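PDB 3RGC: possible periplasmic protein from Campylobacter jejuni, which acts as a SurA-like periplasmic chaperone and probably has peptidyl-prolyl cis-trans isomerase activity. Local coordinates for residues Leu102-Asp113 and Gln229-Phe238. Numbering follows the deposited sequence.
Sequences LYEKIASMAKTD and QRQNFIQDYF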
loop_
_atom_site.group_PDB
_atom_site.type_symbol
_atom_site.label_atom_id
_atom_site.label_comp_id
_atom_site.label_asym_id
_atom_site.label_seq_id
_atom_site.Cartn_x
_atom_site.Cartn_y
_atom_site.Cartn_z
ATOM N N LEU B 102 -0.350 -14.767 27.617
ATOM C CA LEU B 102 -1.024 -16.043 27.877
ATOM C C LEU B 102 -1.386 -16.752 26.580
ATOM O O LEU B 102 -1.080 -17.933 26.394
ATOM C CB LEU B 102 -2.293 -15.827 28.730
ATOM C CG LEU B 102 -3.231 -17.037 28.806
ATOM C CD1 LEU B 102 -2.511 -18.212 29.446
ATOM C CD2 LEU B 102 -4.556 -16.748 29.541
ATOM N N TYR B 103 -2.030 -16.026 25.674
ATOM C CA TYR B 103 -2.404 -16.607 24.386
ATOM C C TYR B 103 -1.203 -16.899 23.460
ATOM O O TYR B 103 -1.264 -17.807 22.638
ATOM C CB TYR B 103 -3.459 -15.741 23.696
ATOM C CG TYR B 103 -4.752 -15.724 24.467
ATOM C CD1 TYR B 103 -5.495 -16.871 24.610
ATOM C CD2 TYR B 103 -5.208 -14.574 25.080
ATOM C CE1 TYR B 103 -6.666 -16.874 25.331
ATOM C CE2 TYR B 103 -6.376 -14.567 25.810
ATOM C CZ TYR B 103 -7.103 -15.722 25.933
ATOM O OH TYR B 103 -8.279 -15.735 26.649
ATOM N N GLU B 104 -0.121 -16.138 23.587
ATOM C CA GLU B 104 1.107 -16.471 22.857
ATOM C C GLU B 104 1.646 -17.800 23.356
ATOM O O GLU B 104 1.973 -18.672 22.574
ATOM C CB GLU B 104 2.206 -15.446 23.110
ATOM C CG GLU B 104 1.960 -14.033 22.658
ATOM C CD GLU B 104 3.015 -13.079 23.224
ATOM O OE1 GLU B 104 4.114 -13.554 23.608
ATOM O OE2 GLU B 104 2.741 -11.861 23.304
ATOM N N LYS B 105 1.780 -17.922 24.675
ATOM C CA LYS B 105 2.258 -19.148 25.303
ATOM C C LYS B 105 1.415 -20.339 24.852
ATOM O O LYS B 105 1.931 -21.349 24.369
ATOM C CB LYS B 105 2.194 -18.998 26.832
ATOM C CG LYS B 105 2.724 -20.178 27.624
ATOM C CD LYS B 105 4.209 -20.398 27.351
ATOM C CE LYS B 105 4.812 -21.421 28.303
ATOM N NZ LYS B 105 6.225 -21.772 27.946
ATOM N N ILE B 106 0.104 -20.214 24.998
ATOM C CA ILE B 106 -0.783 -21.282 24.589
ATOM C C ILE B 106 -0.553 -21.645 23.133
ATOM O O ILE B 106 -0.400 -22.815 22.808
ATOM C CB ILE B 106 -2.264 -20.917 24.828
ATOM C CG1 ILE B 106 -2.584 -20.954 26.323
ATOM C CG2 ILE B 106 -3.194 -21.868 24.082
ATOM C CD1 ILE B 106 -4.033 -20.685 26.615
ATOM N N ALA B 107 -0.534 -20.657 22.245
ATOM C CA ALA B 107 -0.318 -20.977 20.832
ATOM C C ALA B 107 1.057 -21.610 20.549
ATOM O O ALA B 107 1.221 -22.310 19.555
ATOM C CB ALA B 107 -0.514 -19.762 19.980
ATOM N N SER B 108 2.045 -21.363 21.409
ATOM C CA SER B 108 3.377 -21.921 21.180
ATOM C C SER B 108 3.354 -23.429 21.405
ATOM O O SER B 108 4.325 -24.125 21.127
ATOM C CB SER B 108 4.427 -21.258 22.079
ATOM O OG SER B 108 4.449 -21.815 23.388
ATOM N N MET B 109 2.228 -23.929 21.898
ATOM C CA MET B 109 2.110 -25.334 22.242
ATOM C C MET B 109 1.674 -26.154 21.046
ATOM O O MET B 109 1.798 -27.365 21.057
ATOM C CB MET B 109 1.108 -25.524 23.387
ATOM C CG MET B 109 1.675 -25.277 24.775
ATOM S SD MET B 109 0.460 -25.453 26.107
ATOM C CE MET B 109 1.173 -24.361 27.278
ATOM N N ALA B 110 1.165 -25.480 20.017
ATOM C CA ALA B 110 0.506 -26.129 18.885
ATOM C C ALA B 110 1.472 -26.584 17.804
ATOM O O ALA B 110 2.580 -26.092 17.716
ATOM C CB ALA B 110 -0.533 -25.186 18.276
ATOM N N LYS B 111 1.033 -27.535 16.986
ATOM C CA LYS B 111 1.786 -27.986 15.824
ATOM C C LYS B 111 1.109 -27.420 14.589
ATOM O O LYS B 111 -0.004 -27.802 14.266
ATOM C CB LYS B 111 1.809 -29.514 15.764
ATOM C CG LYS B 111 2.238 -30.141 17.082
ATOM C CD LYS B 111 2.851 -31.524 16.906
ATOM C CE LYS B 111 3.366 -32.056 18.240
ATOM N NZ LYS B 111 4.281 -31.086 18.911
ATOM N N THR B 112 1.776 -26.491 13.917
ATOM C CA THR B 112 1.176 -25.776 12.800
ATOM C C THR B 112 1.601 -26.419 11.486
ATOM O O THR B 112 2.776 -26.723 11.297
ATOM C CB THR B 112 1.627 -24.286 12.795
ATOM O OG1 THR B 112 1.518 -23.750 14.114
ATOM C CG2 THR B 112 0.785 -23.449 11.857
ATOM N N ASP B 113 0.634 -26.630 10.600
ATOM C CA ASP B 113 0.888 -27.124 9.249
ATOM C C ASP B 113 1.178 -25.947 8.305
ATOM O O ASP B 113 0.350 -25.059 8.128
ATOM C CB ASP B 113 -0.317 -27.945 8.761
ATOM C CG ASP B 113 -0.169 -28.423 7.324
ATOM O OD1 ASP B 113 0.976 -28.463 6.831
ATOM O OD2 ASP B 113 -1.201 -28.762 6.686
ATOM N N GLN B 229 -5.562 -22.053 12.223
ATOM C CA GLN B 229 -5.023 -23.129 13.050
ATOM C C GLN B 229 -4.735 -22.619 14.462
ATOM O O GLN B 229 -4.923 -23.351 15.439
ATOM C CB GLN B 229 -3.766 -23.747 12.429
ATOM C CG GLN B 229 -3.991 -24.491 11.092
ATOM C CD GLN B 229 -2.669 -24.926 10.469
ATOM O OE1 GLN B 229 -1.980 -25.803 10.989
ATOM N NE2 GLN B 229 -2.288 -24.276 9.383
ATOM N N ARG B 230 -4.294 -21.363 14.571
ATOM C CA ARG B 230 -3.973 -20.784 15.880
ATOM C C ARG B 230 -5.232 -20.598 16.711
ATOM O O ARG B 230 -5.304 -21.030 17.861
ATOM C CB ARG B 230 -3.267 -19.441 15.742
ATOM C CG ARG B 230 -2.688 -18.920 17.059
ATOM C CD ARG B 230 -2.201 -17.468 16.942
ATOM N NE ARG B 230 -1.549 -16.977 18.163
ATOM C CZ ARG B 230 -2.156 -16.281 19.128
ATOM N NH1 ARG B 230 -3.446 -15.984 19.034
ATOM N NH2 ARG B 230 -1.470 -15.877 20.193
ATOM N N GLN B 231 -6.216 -19.952 16.100
ATOM C CA GLN B 231 -7.514 -19.682 16.710
ATOM C C GLN B 231 -8.213 -20.942 17.208
ATOM O O GLN B 231 -8.743 -20.961 18.320
ATOM C CB GLN B 231 -8.395 -18.947 15.706
ATOM C CG GLN B 231 -9.879 -18.964 16.027
ATOM C CD GLN B 231 -10.720 -18.425 14.872
ATOM O OE1 GLN B 231 -10.314 -17.484 14.175
ATOM N NE2 GLN B 231 -11.889 -19.032 14.651
ATOM N N ASN B 232 -8.197 -21.996 16.392
ATOM C CA ASN B 232 -8.831 -23.268 16.742
ATOM C C ASN B 232 -8.149 -23.972 17.893
ATOM O O ASN B 232 -8.804 -24.521 18.785
ATOM C CB ASN B 232 -8.866 -24.220 15.539
ATOM C CG ASN B 232 -9.778 -23.732 14.440
ATOM O OD1 ASN B 232 -10.555 -22.795 14.634
ATOM N ND2 ASN B 232 -9.697 -24.369 13.274
ATOM N N PHE B 233 -6.823 -23.983 17.853
ATOM C CA PHE B 233 -6.052 -24.618 18.911
ATOM C C PHE B 233 -6.276 -23.917 20.250
ATOM O O PHE B 233 -6.389 -24.552 21.296
ATOM C CB PHE B 233 -4.563 -24.598 18.561
ATOM C CG PHE B 233 -3.704 -25.207 19.616
ATOM C CD1 PHE B 233 -3.399 -26.564 19.589
ATOM C CD2 PHE B 233 -3.208 -24.432 20.644
ATOM C CE1 PHE B 233 -2.608 -27.127 20.579
ATOM C CE2 PHE B 233 -2.410 -24.997 21.645
ATOM C CZ PHE B 233 -2.112 -26.340 21.612
ATOM N N ILE B 234 -6.306 -22.594 20.208
ATOM C CA ILE B 234 -6.585 -21.807 21.397
ATOM C C ILE B 234 -7.990 -22.128 21.923
ATOM O O ILE B 234 -8.163 -22.450 23.099
ATOM C CB ILE B 234 -6.450 -20.308 21.104
ATOM C CG1 ILE B 234 -4.974 -19.927 20.967
ATOM C CG2 ILE B 234 -7.111 -19.493 22.198
ATOM C CD1 ILE B 234 -4.764 -18.450 20.651
ATOM N N GLN B 235 -8.983 -22.052 21.044
ATOM C CA GLN B 235 -10.352 -22.423 21.404
ATOM C C GLN B 235 -10.422 -23.837 21.963
ATOM O O GLN B 235 -10.961 -24.062 23.043
ATOM C CB GLN B 235 -11.281 -22.300 20.198
ATOM C CG GLN B 235 -11.811 -20.898 19.965
ATOM C CD GLN B 235 -12.966 -20.550 20.887
ATOM O OE1 GLN B 235 -13.490 -21.412 21.598
ATOM N NE2 GLN B 235 -13.372 -19.283 20.877
ATOM N N ASP B 236 -9.868 -24.788 21.225
ATOM C CA ASP B 236 -9.860 -26.173 21.661
ATOM C C ASP B 236 -9.212 -26.317 23.036
ATOM O O ASP B 236 -9.665 -27.099 23.878
ATOM C CB ASP B 236 -9.132 -27.039 20.629
ATOM C CG ASP B 236 -8.957 -28.474 21.087
ATOM O OD1 ASP B 236 -9.914 -29.267 20.960
ATOM O OD2 ASP B 236 -7.854 -28.810 21.572
ATOM N N TYR B 237 -8.144 -25.563 23.258
ATOM C CA TYR B 237 -7.419 -25.627 24.518
ATOM C C TYR B 237 -8.343 -25.220 25.667
ATOM O O TYR B 237 -8.350 -25.859 26.726
ATOM C CB TYR B 237 -6.189 -24.713 24.463
ATOM C CG TYR B 237 -5.339 -24.751 25.714
ATOM C CD1 TYR B 237 -4.230 -25.579 25.802
ATOM C CD2 TYR B 237 -5.650 -23.959 26.810
ATOM C CE1 TYR B 237 -3.458 -25.615 26.955
ATOM C CE2 TYR B 237 -4.893 -23.988 27.951
ATOM C CZ TYR B 237 -3.798 -24.815 28.021
ATOM O OH TYR B 237 -3.042 -24.827 29.164
ATOM N N PHE B 238 -9.123 -24.160 25.453
ATOM C CA PHE B 238 -10.096 -23.724 26.455
ATOM C C PHE B 238 -11.370 -24.568 26.552
ATOM O O PHE B 238 -11.932 -24.695 27.637
ATOM C CB PHE B 238 -10.388 -22.222 26.359
ATOM C CG PHE B 238 -9.257 -21.375 26.870
ATOM C CD1 PHE B 238 -8.993 -21.302 28.224
ATOM C CD2 PHE B 238 -8.418 -20.708 25.995
ATOM C CE1 PHE B 238 -7.935 -20.550 28.701
ATOM C CE2 PHE B 238 -7.359 -19.958 26.470
ATOM C CZ PHE B 238 -7.119 -19.879 27.823
#
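Ile-106 drops as a knob into a hole formed by Phe-233, Ile-234, Tyr-237 and Phe-238. From CB, Ile-106 CG2 lies over one face of the Tyr-237 ring, displaced toward the rim, 4.3 Å from the ring centroid, and also touches CG1 of Ile-234 and CE2 of Phe-233. The other branch, placed beside the backbone N by chi1 of -73°, runs out extended: CG1 passes CE2 of Tyr-237, and the terminal Ile-106 CD1 lies against CE2 and CZ of Phe-238, both at 3.4 Å, while also meeting CD2 of Tyr-237. Tyr-103, one turn earlier, meets the same Phe-238 rim to rim, with the ring planes at 64°. Segments 102-107, ending helix 86-107, and 229-238, within the long helix 218-244, cross at 98°; 116 residues separate the contact's closest ends, and this joining of N-terminal helices with a C-terminal one is consistent with the core module of SurA-like chaperones. A type I turn, Ala-107 to Ala-110, brings Ala-110 to Phe-233, and the chain then runs back toward Gln-229. Ala-110 CB sits over the centre of the Phe-233 ring, a CH-pi contact of 3.4 Å to its centroid. Farther on, the carboxamide of Gln-229 clasps the backbone of Asp-113 twice: Gln-229 OE1 accepts from Asp-113 N (2.8 Å), and NE2 donates almost straight to Asp-113 O (3.0 Å), each bond using an in-plane lone pair. The Asp-113 carboxylate turns instead to Ser-115 and Tyr-225, while Tyr-237 OH bonds Gln-44 of helix 30-48.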